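Local coordinates for protein argonaute (Methanocaldococcus jannaschii, PDB 5G5S) that cleaves single-stranded DNA, using a short DNA guide to find the complementary target, and may defend the archaeon against invading genetic elements, at residues A[143-148]-A[616-621]; A[497-502]-A[566-571]; A[593-598]-A[639-644]. All blocks are in the same frame, centred on the assembly; numbering follows the deposited sequence.

Interaction 1: A[143-148]-A[616-621]; sequences EVKKHD and SVFGND
His147, the last residue of strand 134-147, meets Gly619, the residue that follows strand 614-618, with their CA atoms 4.3 Å apart. The short strand segments 143-147 and 616-618 run at 108° to each other, so they do not pair; the first strand instead receives the tip of a beta hairpin. That tip is the type I' turn Phe618 to Asp621, joining strands 614-618 and 621-625 and closed by backbone bonds in both directions between its end residues. Gly619, at positive phi and without a side chain, brings its CA within 3.1 Å of Lys146 O in a CA-H...O contact.

Gly619 N donates to His147 ND1 at 3.1 Å, from slightly outside the imidazole plane, which is consistent with a ring proton on NE2. The same imidazole forms an offset stack with Phe618, centroids 4.5 Å apart, while His147 CB lies over the Phe618 face. His147 CG is anti to the backbone N (chi1 -171°), which sets it 3.5 Å from Phe618 CE1. Asp148 OD1 lies above the opposite face of the imidazole, offset toward the rim.

Lys145 rests its CB against Phe618 CE2 at 3.8 Å. Its buried chain then bends at chi2 and chi3. Lys145 NZ donates to Gly619 O at 2.9 Å and forms a salt bridge with Asp621 OD2 at 3.3 Å. Glu101 is a second acidic partner of this ammonium, and Asp621 OD2 is also bonded by Tyr605 OH.

Strand 134-147 follows the N-terminal domain and probably belongs to the linker leading to PAZ. Strand 150-163 pairs with it, and Tyr152 of that strand makes an edge-to-face pair with Phe618; helix 97-111 packs on Val144, and strand 302-308 adjoins the hairpin, touching His147 and Phe618 through Lys302.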
loop_
_atom_site.group_PDB
_atom_site.type_symbol
_atom_site.label_atom_id
_atom_site.label_comp_id
_atom_site.label_asym_id
_atom_site.label_seq_id
_atom_site.Cartn_x
_atom_site.Cartn_y
_atom_site.Cartn_z
ATOM N N GLU A 143 12.403 10.482 -14.195
ATOM C CA GLU A 143 11.993 9.509 -15.197
ATOM C C GLU A 143 11.674 10.272 -16.468
ATOM O O GLU A 143 11.383 11.468 -16.404
ATOM C CB GLU A 143 10.700 8.843 -14.714
ATOM C CG GLU A 143 10.571 7.375 -15.059
ATOM C CD GLU A 143 9.355 6.741 -14.411
ATOM O OE1 GLU A 143 8.241 7.291 -14.574
ATOM O OE2 GLU A 143 9.519 5.714 -13.714
ATOM N N VAL A 144 11.725 9.603 -17.625
ATOM C CA VAL A 144 11.328 10.232 -18.884
ATOM C C VAL A 144 10.097 9.557 -19.473
ATOM O O VAL A 144 9.935 8.343 -19.347
ATOM C CB VAL A 144 12.423 10.722 -19.889
ATOM C CG1 VAL A 144 13.829 10.456 -19.393
ATOM C CG2 VAL A 144 12.217 10.211 -21.312
ATOM N N LYS A 145 9.184 10.365 -20.018
ATOM C CA LYS A 145 7.921 9.899 -20.580
ATOM C C LYS A 145 7.702 10.443 -21.956
ATOM O O LYS A 145 7.936 11.630 -22.193
ATOM C CB LYS A 145 6.732 10.237 -19.655
ATOM C CG LYS A 145 6.636 9.375 -18.373
ATOM C CD LYS A 145 6.413 7.860 -18.602
ATOM C CE LYS A 145 5.170 7.537 -19.397
ATOM N NZ LYS A 145 5.156 6.117 -19.833
ATOM N N LYS A 146 7.280 9.572 -22.886
ATOM C CA LYS A 146 6.957 9.994 -24.231
ATOM C C LYS A 146 5.457 10.218 -24.265
ATOM O O LYS A 146 4.689 9.317 -23.933
ATOM C CB LYS A 146 7.413 8.998 -25.309
ATOM C CG LYS A 146 7.479 9.685 -26.678
ATOM C CD LYS A 146 7.769 8.740 -27.835
ATOM C CE LYS A 146 7.803 9.520 -29.121
ATOM N NZ LYS A 146 7.797 8.646 -30.316
ATOM N N HIS A 147 5.067 11.459 -24.505
ATOM C CA HIS A 147 3.672 11.842 -24.636
ATOM C C HIS A 147 3.633 12.485 -26.009
ATOM O O HIS A 147 4.446 13.369 -26.293
ATOM C CB HIS A 147 3.249 12.819 -23.550
ATOM C CG HIS A 147 1.778 13.077 -23.519
ATOM N ND1 HIS A 147 0.861 12.104 -23.191
ATOM C CD2 HIS A 147 1.063 14.196 -23.776
ATOM C CE1 HIS A 147 -0.355 12.611 -23.251
ATOM N NE2 HIS A 147 -0.260 13.879 -23.603
ATOM N N ASP A 148 2.693 12.037 -26.841
ATOM C CA ASP A 148 2.595 12.457 -28.240
ATOM C C ASP A 148 3.951 12.124 -28.855
ATOM O O ASP A 148 4.407 10.988 -28.753
ATOM C CB ASP A 148 2.152 13.909 -28.454
ATOM C CG ASP A 148 0.681 14.101 -28.199
ATOM O OD1 ASP A 148 0.117 13.336 -27.395
ATOM O OD2 ASP A 148 0.084 15.009 -28.803
ATOM N N SER A 616 -6.345 11.142 -15.511
ATOM C CA SER A 616 -5.819 11.456 -16.842
ATOM C C SER A 616 -4.852 10.364 -17.318
ATOM O O SER A 616 -4.599 9.409 -16.580
ATOM C CB SER A 616 -5.172 12.836 -16.866
ATOM O OG SER A 616 -4.950 13.263 -18.196
ATOM N N VAL A 617 -4.387 10.455 -18.582
ATOM C CA VAL A 617 -3.469 9.487 -19.191
ATOM C C VAL A 617 -2.245 10.246 -19.724
ATOM O O VAL A 617 -2.391 11.153 -20.539
ATOM C CB VAL A 617 -4.150 8.605 -20.286
ATOM C CG1 VAL A 617 -3.134 7.722 -21.011
ATOM C CG2 VAL A 617 -5.274 7.748 -19.703
ATOM N N PHE A 618 -1.047 9.894 -19.243
ATOM C CA PHE A 618 0.175 10.536 -19.712
ATOM C C PHE A 618 1.131 9.473 -20.253
ATOM O O PHE A 618 1.639 8.644 -19.481
ATOM C CB PHE A 618 0.812 11.398 -18.610
ATOM C CG PHE A 618 1.884 12.336 -19.109
ATOM C CD1 PHE A 618 1.559 13.435 -19.900
ATOM C CD2 PHE A 618 3.216 12.138 -18.767
ATOM C CE1 PHE A 618 2.550 14.311 -20.351
ATOM C CE2 PHE A 618 4.209 13.004 -19.231
ATOM C CZ PHE A 618 3.869 14.083 -20.024
ATOM N N GLY A 619 1.310 9.483 -21.578
ATOM C CA GLY A 619 2.141 8.536 -22.322
ATOM C C GLY A 619 1.905 7.092 -21.928
ATOM O O GLY A 619 2.835 6.401 -21.488
ATOM N N ASN A 620 0.644 6.647 -22.037
ATOM C CA ASN A 620 0.188 5.298 -21.639
ATOM C C ASN A 620 -0.013 5.049 -20.128
ATOM O O ASN A 620 -0.542 4.005 -19.768
ATOM C CB ASN A 620 0.954 4.158 -22.344
ATOM C CG ASN A 620 0.976 4.289 -23.852
ATOM O OD1 ASN A 620 2.041 4.248 -24.482
ATOM N ND2 ASN A 620 -0.192 4.493 -24.465
ATOM N N ASP A 621 0.376 5.993 -19.248
ATOM C CA ASP A 621 0.162 5.815 -17.800
ATOM C C ASP A 621 -1.081 6.549 -17.343
ATOM O O ASP A 621 -1.278 7.703 -17.696
ATOM C CB ASP A 621 1.349 6.324 -16.958
ATOM C CG ASP A 621 2.674 5.608 -17.118
ATOM O OD1 ASP A 621 2.665 4.398 -17.459
ATOM O OD2 ASP A 621 3.719 6.235 -16.835
#

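Interaction 2: A[497-502]-A[566-571]; sequences TPYDYI and NILFLR
Asp500 and Asn566 exchange two hydrogen bonds where the strands come together. Asp500 N donates to Asn566 O at 2.7 Å. Asn566 N returns a bond to Asp500 OD2 at 2.8 Å, met on the anti side of the carboxylate; this side-chain oxygen takes the bond of the Asn566 N-H just ahead of the ladder. Asp500 CG, anti to its carbonyl carbon and beside its own backbone N (chi1 -68°), lies 3.8 Å from Asn566 N. Tyr501 N adds a weak bond to Asn566 O. Leu568 N to Tyr501 O, 3.0 Å, begins the regular parallel ladder, in which Tyr501 faces Ile567 and Ile502 faces Leu568. Tyr499 OH is hydrogen-bonded to Glu595 OE1, and Asn566 OD1 to Asn593 ND2.

This parallel pairing of strands 501-506 and 566-571 lies at the centre of the RNase H-like PIWI fold, and the strands lead to Asp506 and Asp572, catalytic by similarity.

Leu568 CB stands over the centre of the Tyr499 ring, 3.7 Å from its centroid, while Pro498 CG lies above the opposite face, toward the rim. Asn566 OD1 touches the ring edge at Tyr499 CD1, 3.3 Å away. Tyr501 and Ile567 lie side by side, CD2 to CG1 3.9 Å. Ile502 CG2 meets Leu570 CD2 at 3.8 Å, on the side packed by helix 656-666.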
loop_
_atom_site.group_PDB
_atom_site.type_symbol
_atom_site.label_atom_id
_atom_site.label_comp_id
_atom_site.label_asym_id
_atom_site.label_seq_id
_atom_site.Cartn_x
_atom_site.Cartn_y
_atom_site.Cartn_z
ATOM N N THR A 497 -20.401 -4.861 -12.832
ATOM C CA THR A 497 -19.243 -4.874 -13.725
ATOM C C THR A 497 -19.196 -6.096 -14.662
ATOM O O THR A 497 -19.808 -7.114 -14.323
ATOM C CB THR A 497 -17.987 -4.783 -12.852
ATOM O OG1 THR A 497 -17.773 -6.039 -12.199
ATOM C CG2 THR A 497 -18.090 -3.674 -11.799
ATOM N N PRO A 498 -18.419 -6.068 -15.789
ATOM C CA PRO A 498 -18.256 -7.296 -16.600
ATOM C C PRO A 498 -17.571 -8.433 -15.832
ATOM O O PRO A 498 -17.766 -9.606 -16.167
ATOM C CB PRO A 498 -17.335 -6.853 -17.743
ATOM C CG PRO A 498 -16.629 -5.647 -17.235
ATOM C CD PRO A 498 -17.613 -4.958 -16.346
ATOM N N TYR A 499 -16.778 -8.078 -14.793
ATOM C CA TYR A 499 -15.987 -9.023 -13.997
ATOM C C TYR A 499 -16.731 -9.842 -12.985
ATOM O O TYR A 499 -17.439 -9.304 -12.136
ATOM C CB TYR A 499 -14.779 -8.330 -13.334
ATOM C CG TYR A 499 -13.964 -7.523 -14.316
ATOM C CD1 TYR A 499 -13.182 -8.149 -15.282
ATOM C CD2 TYR A 499 -14.025 -6.130 -14.326
ATOM C CE1 TYR A 499 -12.475 -7.414 -16.228
ATOM C CE2 TYR A 499 -13.301 -5.382 -15.252
ATOM C CZ TYR A 499 -12.508 -6.031 -16.188
ATOM O OH TYR A 499 -11.791 -5.317 -17.112
ATOM N N ASP A 500 -16.537 -11.156 -13.054
ATOM C CA ASP A 500 -17.081 -12.094 -12.079
ATOM C C ASP A 500 -16.330 -11.865 -10.756
ATOM O O ASP A 500 -16.944 -11.857 -9.697
ATOM C CB ASP A 500 -16.896 -13.540 -12.563
ATOM C CG ASP A 500 -17.734 -13.875 -13.779
ATOM O OD1 ASP A 500 -18.931 -14.168 -13.607
ATOM O OD2 ASP A 500 -17.193 -13.840 -14.900
ATOM N N TYR A 501 -15.002 -11.638 -10.849
ATOM C CA TYR A 501 -14.103 -11.362 -9.733
ATOM C C TYR A 501 -13.139 -10.254 -10.047
ATOM O O TYR A 501 -12.649 -10.138 -11.170
ATOM C CB TYR A 501 -13.271 -12.603 -9.345
ATOM C CG TYR A 501 -14.083 -13.815 -8.959
ATOM C CD1 TYR A 501 -15.053 -13.741 -7.955
ATOM C CD2 TYR A 501 -13.845 -15.055 -9.550
ATOM C CE1 TYR A 501 -15.805 -14.860 -7.594
ATOM C CE2 TYR A 501 -14.573 -16.184 -9.179
ATOM C CZ TYR A 501 -15.559 -16.080 -8.205
ATOM O OH TYR A 501 -16.287 -17.185 -7.836
ATOM N N ILE A 502 -12.868 -9.442 -9.036
ATOM C CA ILE A 502 -11.853 -8.408 -9.014
ATOM C C ILE A 502 -10.994 -8.861 -7.846
ATOM O O ILE A 502 -11.506 -9.040 -6.730
ATOM C CB ILE A 502 -12.396 -6.974 -8.884
ATOM C CG1 ILE A 502 -13.138 -6.575 -10.189
ATOM C CG2 ILE A 502 -11.223 -6.002 -8.557
ATOM C CD1 ILE A 502 -14.116 -5.400 -10.051
ATOM N N ASN A 566 -14.654 -14.044 -16.006
ATOM C CA ASN A 566 -14.006 -12.803 -16.403
ATOM C C ASN A 566 -13.450 -12.258 -15.102
ATOM O O ASN A 566 -14.215 -11.883 -14.219
ATOM C CB ASN A 566 -14.979 -11.820 -17.078
ATOM C CG ASN A 566 -14.248 -10.687 -17.755
ATOM O OD1 ASN A 566 -13.039 -10.493 -17.579
ATOM N ND2 ASN A 566 -14.945 -9.932 -18.567
ATOM N N ILE A 567 -12.116 -12.339 -14.941
ATOM C CA ILE A 567 -11.384 -11.986 -13.719
ATOM C C ILE A 567 -10.383 -10.893 -13.988
ATOM O O ILE A 567 -9.601 -10.983 -14.935
ATOM C CB ILE A 567 -10.690 -13.247 -13.087
ATOM C CG1 ILE A 567 -11.712 -14.373 -12.793
ATOM C CG2 ILE A 567 -9.908 -12.905 -11.817
ATOM C CD1 ILE A 567 -11.120 -15.742 -12.840
ATOM N N LEU A 568 -10.386 -9.871 -13.122
ATOM C CA LEU A 568 -9.457 -8.755 -13.186
ATOM C C LEU A 568 -8.556 -8.813 -11.953
ATOM O O LEU A 568 -9.067 -8.825 -10.839
ATOM C CB LEU A 568 -10.219 -7.404 -13.267
ATOM C CG LEU A 568 -9.377 -6.110 -13.134
ATOM C CD1 LEU A 568 -8.453 -5.915 -14.320
ATOM C CD2 LEU A 568 -10.248 -4.882 -12.910
ATOM N N PHE A 569 -7.223 -8.884 -12.160
ATOM C CA PHE A 569 -6.231 -8.875 -11.076
ATOM C C PHE A 569 -5.600 -7.500 -10.931
ATOM O O PHE A 569 -5.217 -6.862 -11.914
ATOM C CB PHE A 569 -5.126 -9.920 -11.259
ATOM C CG PHE A 569 -5.559 -11.339 -10.991
ATOM C CD1 PHE A 569 -6.047 -12.142 -12.019
ATOM C CD2 PHE A 569 -5.419 -11.898 -9.723
ATOM C CE1 PHE A 569 -6.416 -13.462 -11.774
ATOM C CE2 PHE A 569 -5.797 -13.217 -9.479
ATOM C CZ PHE A 569 -6.314 -13.984 -10.498
ATOM N N LEU A 570 -5.489 -7.061 -9.688
ATOM C CA LEU A 570 -4.906 -5.786 -9.313
ATOM C C LEU A 570 -3.635 -6.086 -8.529
ATOM O O LEU A 570 -3.666 -6.821 -7.529
ATOM C CB LEU A 570 -5.913 -5.037 -8.426
ATOM C CG LEU A 570 -6.965 -4.094 -9.027
ATOM C CD1 LEU A 570 -7.456 -4.501 -10.388
ATOM C CD2 LEU A 570 -8.098 -3.875 -8.068
ATOM N N ARG A 571 -2.500 -5.572 -9.018
ATOM C CA ARG A 571 -1.225 -5.763 -8.334
ATOM C C ARG A 571 -0.326 -4.528 -8.388
ATOM O O ARG A 571 -0.445 -3.711 -9.297
ATOM C CB ARG A 571 -0.499 -7.067 -8.758
ATOM C CG ARG A 571 -0.327 -7.289 -10.259
ATOM C CD ARG A 571 0.302 -8.646 -10.571
ATOM N NE ARG A 571 1.767 -8.597 -10.555
ATOM C CZ ARG A 571 2.569 -9.654 -10.678
ATOM N NH1 ARG A 571 2.060 -10.872 -10.816
ATOM N NH2 ARG A 571 3.886 -9.501 -10.649
#

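Interaction 3: A[593-598]-A[639-644]; sequences NIEVIS and STWLRF
Asn593, just before the first pair of the antiparallel ladder, lays OD1 against the aliphatic part of Arg643, 3.4 Å from CG. Its ND2 donates to Glu595 OE2, as well as to Asn566, while OD1 accepts from Asn645 ND2. Ile594 forms a hydrogen-bonded pair with Phe644, its N giving to Phe644 O and Ile594 O receiving Phe644 N at 2.8 Å.

Glu595 and Arg643, a non-hydrogen-bonded pair, point the same way side by side. In a salt bridge, Arg643 grips Glu595 OE2 side-on with NE (2.9 Å) and NH2 (3.2 Å), both nearly in the guanidinium plane. With Asn593 ND2 this makes three donors on one oxygen, all well out of the carboxylate plane. Glu595 OE1 accepts from Trp641 NE1 at 3.2 Å, through a rather bent bond of 138°. These donors, with Tyr499 OH as a further partner of OE1, would favour the charged carboxylate.

Val596 pairs with Leu642 through two backbone bonds. Val596 CG1 sits between backbone N and carbonyl carbon (chi1 67°) and touches Leu642 CB at 3.9 Å. Beyond it the register slips by one residue in a beta bulge, with Thr640 at positive phi. There Ile597 CD1 lies 3.8 Å from Trp641 CB. Ser598 restores the ladder by exchanging backbone bonds with Ser639; its side chain is about 6 Å from that of Asp572, a probable manganese ligand.

Strand 593-600 is flanked on its other edge by parallel strand 566-571, joined to it through helix 577-590 in a beta-alpha-beta crossover of the PIWI domain. That helix packs on Phe644 by Leu583, Lys584 and Ser587. Phe574 lies beside Ser598 and Ser639, strand 648-652 pairs with strand 636-645, and its Leu652 touches both Trp641 and Arg643.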
loop_
_atom_site.group_PDB
_atom_site.type_symbol
_atom_site.label_atom_id
_atom_site.label_comp_id
_atom_site.label_asym_id
_atom_site.label_seq_id
_atom_site.Cartn_x
_atom_site.Cartn_y
_atom_site.Cartn_z
ATOM N N ASN A 593 -11.336 -15.124 -19.233
ATOM C CA ASN A 593 -10.694 -13.871 -19.599
ATOM C C ASN A 593 -9.952 -13.416 -18.330
ATOM O O ASN A 593 -10.576 -13.181 -17.289
ATOM C CB ASN A 593 -11.729 -12.851 -20.039
ATOM C CG ASN A 593 -11.136 -11.546 -20.505
ATOM O OD1 ASN A 593 -10.694 -11.413 -21.647
ATOM N ND2 ASN A 593 -11.188 -10.528 -19.654
ATOM N N ILE A 594 -8.616 -13.394 -18.394
ATOM C CA ILE A 594 -7.771 -12.992 -17.274
ATOM C C ILE A 594 -7.143 -11.659 -17.595
ATOM O O ILE A 594 -6.406 -11.521 -18.577
ATOM C CB ILE A 594 -6.712 -14.064 -16.878
ATOM C CG1 ILE A 594 -7.319 -15.485 -16.671
ATOM C CG2 ILE A 594 -5.864 -13.603 -15.683
ATOM C CD1 ILE A 594 -8.368 -15.677 -15.488
ATOM N N GLU A 595 -7.460 -10.663 -16.776
ATOM C CA GLU A 595 -6.894 -9.335 -16.949
ATOM C C GLU A 595 -6.039 -8.952 -15.762
ATOM O O GLU A 595 -6.248 -9.451 -14.653
ATOM C CB GLU A 595 -7.973 -8.297 -17.233
ATOM C CG GLU A 595 -8.558 -8.433 -18.629
ATOM C CD GLU A 595 -9.693 -7.476 -18.931
ATOM O OE1 GLU A 595 -9.824 -6.465 -18.207
ATOM O OE2 GLU A 595 -10.459 -7.742 -19.884
ATOM N N VAL A 596 -5.032 -8.120 -16.025
ATOM C CA VAL A 596 -4.102 -7.609 -15.035
ATOM C C VAL A 596 -3.755 -6.152 -15.326
ATOM O O VAL A 596 -3.516 -5.767 -16.471
ATOM C CB VAL A 596 -2.866 -8.538 -14.762
ATOM C CG1 VAL A 596 -1.938 -8.643 -15.969
ATOM C CG2 VAL A 596 -2.097 -8.101 -13.517
ATOM N N ILE A 597 -3.810 -5.336 -14.286
ATOM C CA ILE A 597 -3.443 -3.937 -14.339
ATOM C C ILE A 597 -2.508 -3.678 -13.151
ATOM O O ILE A 597 -2.690 -4.257 -12.077
ATOM C CB ILE A 597 -4.680 -2.995 -14.423
ATOM C CG1 ILE A 597 -4.274 -1.587 -14.979
ATOM C CG2 ILE A 597 -5.449 -2.936 -13.083
ATOM C CD1 ILE A 597 -5.406 -0.613 -15.437
ATOM N N SER A 598 -1.487 -2.853 -13.366
ATOM C CA SER A 598 -0.524 -2.490 -12.336
ATOM C C SER A 598 -0.985 -1.197 -11.662
ATOM O O SER A 598 -1.313 -0.223 -12.340
ATOM C CB SER A 598 0.874 -2.350 -12.933
ATOM O OG SER A 598 1.788 -1.773 -12.016
ATOM N N SER A 639 -0.798 1.332 -14.845
ATOM C CA SER A 639 0.079 0.942 -15.941
ATOM C C SER A 639 -0.204 -0.473 -16.403
ATOM O O SER A 639 -0.692 -1.301 -15.628
ATOM C CB SER A 639 1.530 1.034 -15.465
ATOM O OG SER A 639 2.457 0.706 -16.482
ATOM N N THR A 640 0.208 -0.763 -17.650
ATOM C CA THR A 640 0.196 -2.065 -18.325
ATOM C C THR A 640 -1.020 -2.943 -18.056
ATOM O O THR A 640 -0.948 -3.949 -17.357
ATOM C CB THR A 640 1.587 -2.757 -18.306
ATOM O OG1 THR A 640 1.472 -4.174 -18.500
ATOM C CG2 THR A 640 2.361 -2.492 -17.067
ATOM N N TRP A 641 -2.145 -2.523 -18.616
ATOM C CA TRP A 641 -3.393 -3.247 -18.549
ATOM C C TRP A 641 -3.305 -4.303 -19.656
ATOM O O TRP A 641 -3.171 -3.967 -20.842
ATOM C CB TRP A 641 -4.551 -2.265 -18.754
ATOM C CG TRP A 641 -5.932 -2.835 -18.594
ATOM C CD1 TRP A 641 -6.287 -4.012 -17.986
ATOM C CD2 TRP A 641 -7.151 -2.227 -19.042
ATOM N NE1 TRP A 641 -7.655 -4.151 -17.988
ATOM C CE2 TRP A 641 -8.212 -3.077 -18.653
ATOM C CE3 TRP A 641 -7.449 -1.050 -19.749
ATOM C CZ2 TRP A 641 -9.544 -2.812 -18.999
ATOM C CZ3 TRP A 641 -8.770 -0.773 -20.059
ATOM C CH2 TRP A 641 -9.802 -1.641 -19.671
ATOM N N LEU A 642 -3.270 -5.572 -19.249
ATOM C CA LEU A 642 -3.128 -6.724 -20.136
ATOM C C LEU A 642 -4.345 -7.624 -20.102
ATOM O O LEU A 642 -5.033 -7.705 -19.091
ATOM C CB LEU A 642 -1.878 -7.543 -19.762
ATOM C CG LEU A 642 -0.520 -6.823 -19.846
ATOM C CD1 LEU A 642 0.538 -7.555 -19.031
ATOM C CD2 LEU A 642 -0.087 -6.619 -21.303
ATOM N N ARG A 643 -4.601 -8.310 -21.219
ATOM C CA ARG A 643 -5.717 -9.232 -21.363
ATOM C C ARG A 643 -5.251 -10.552 -21.940
ATOM O O ARG A 643 -4.688 -10.575 -23.036
ATOM C CB ARG A 643 -6.820 -8.612 -22.237
ATOM C CG ARG A 643 -7.968 -9.576 -22.541
ATOM C CD ARG A 643 -9.016 -8.933 -23.394
ATOM N NE ARG A 643 -9.741 -7.887 -22.671
ATOM C CZ ARG A 643 -10.406 -6.898 -23.255
ATOM N NH1 ARG A 643 -10.435 -6.799 -24.576
ATOM N NH2 ARG A 643 -11.025 -5.985 -22.520
ATOM N N PHE A 644 -5.506 -11.653 -21.205
ATOM C CA PHE A 644 -5.218 -13.020 -21.649
ATOM C C PHE A 644 -6.559 -13.677 -21.892
ATOM O O PHE A 644 -7.351 -13.845 -20.966
ATOM C CB PHE A 644 -4.357 -13.806 -20.633
ATOM C CG PHE A 644 -3.047 -13.113 -20.346
ATOM C CD1 PHE A 644 -2.952 -12.158 -19.337
ATOM C CD2 PHE A 644 -1.922 -13.365 -21.130
ATOM C CE1 PHE A 644 -1.754 -11.481 -19.108
ATOM C CE2 PHE A 644 -0.716 -12.705 -20.881
ATOM C CZ PHE A 644 -0.634 -11.782 -19.861
#

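From the N terminus, the chain leaves the N-terminal domain and lays down 143-148, which is separated by 467 residues from its partner 616-621. Inside that long loop interaction 2 opens at 497-502 and closes at 566-571, nested within interaction 1. Interaction 3 starts afterwards at 593-598, still inside the loop, but closes only at 639-644, so it crosses interaction 1 and stands in series with interaction 2. Interactions 2 and 3 are joined through 566-571 and 593-600, neighbouring strands of one sheet of the PIWI domain. Interaction 1, about 18 Å from interaction 3 between centres, ties the hairpin of this sheet to the strand following the N-terminal domain.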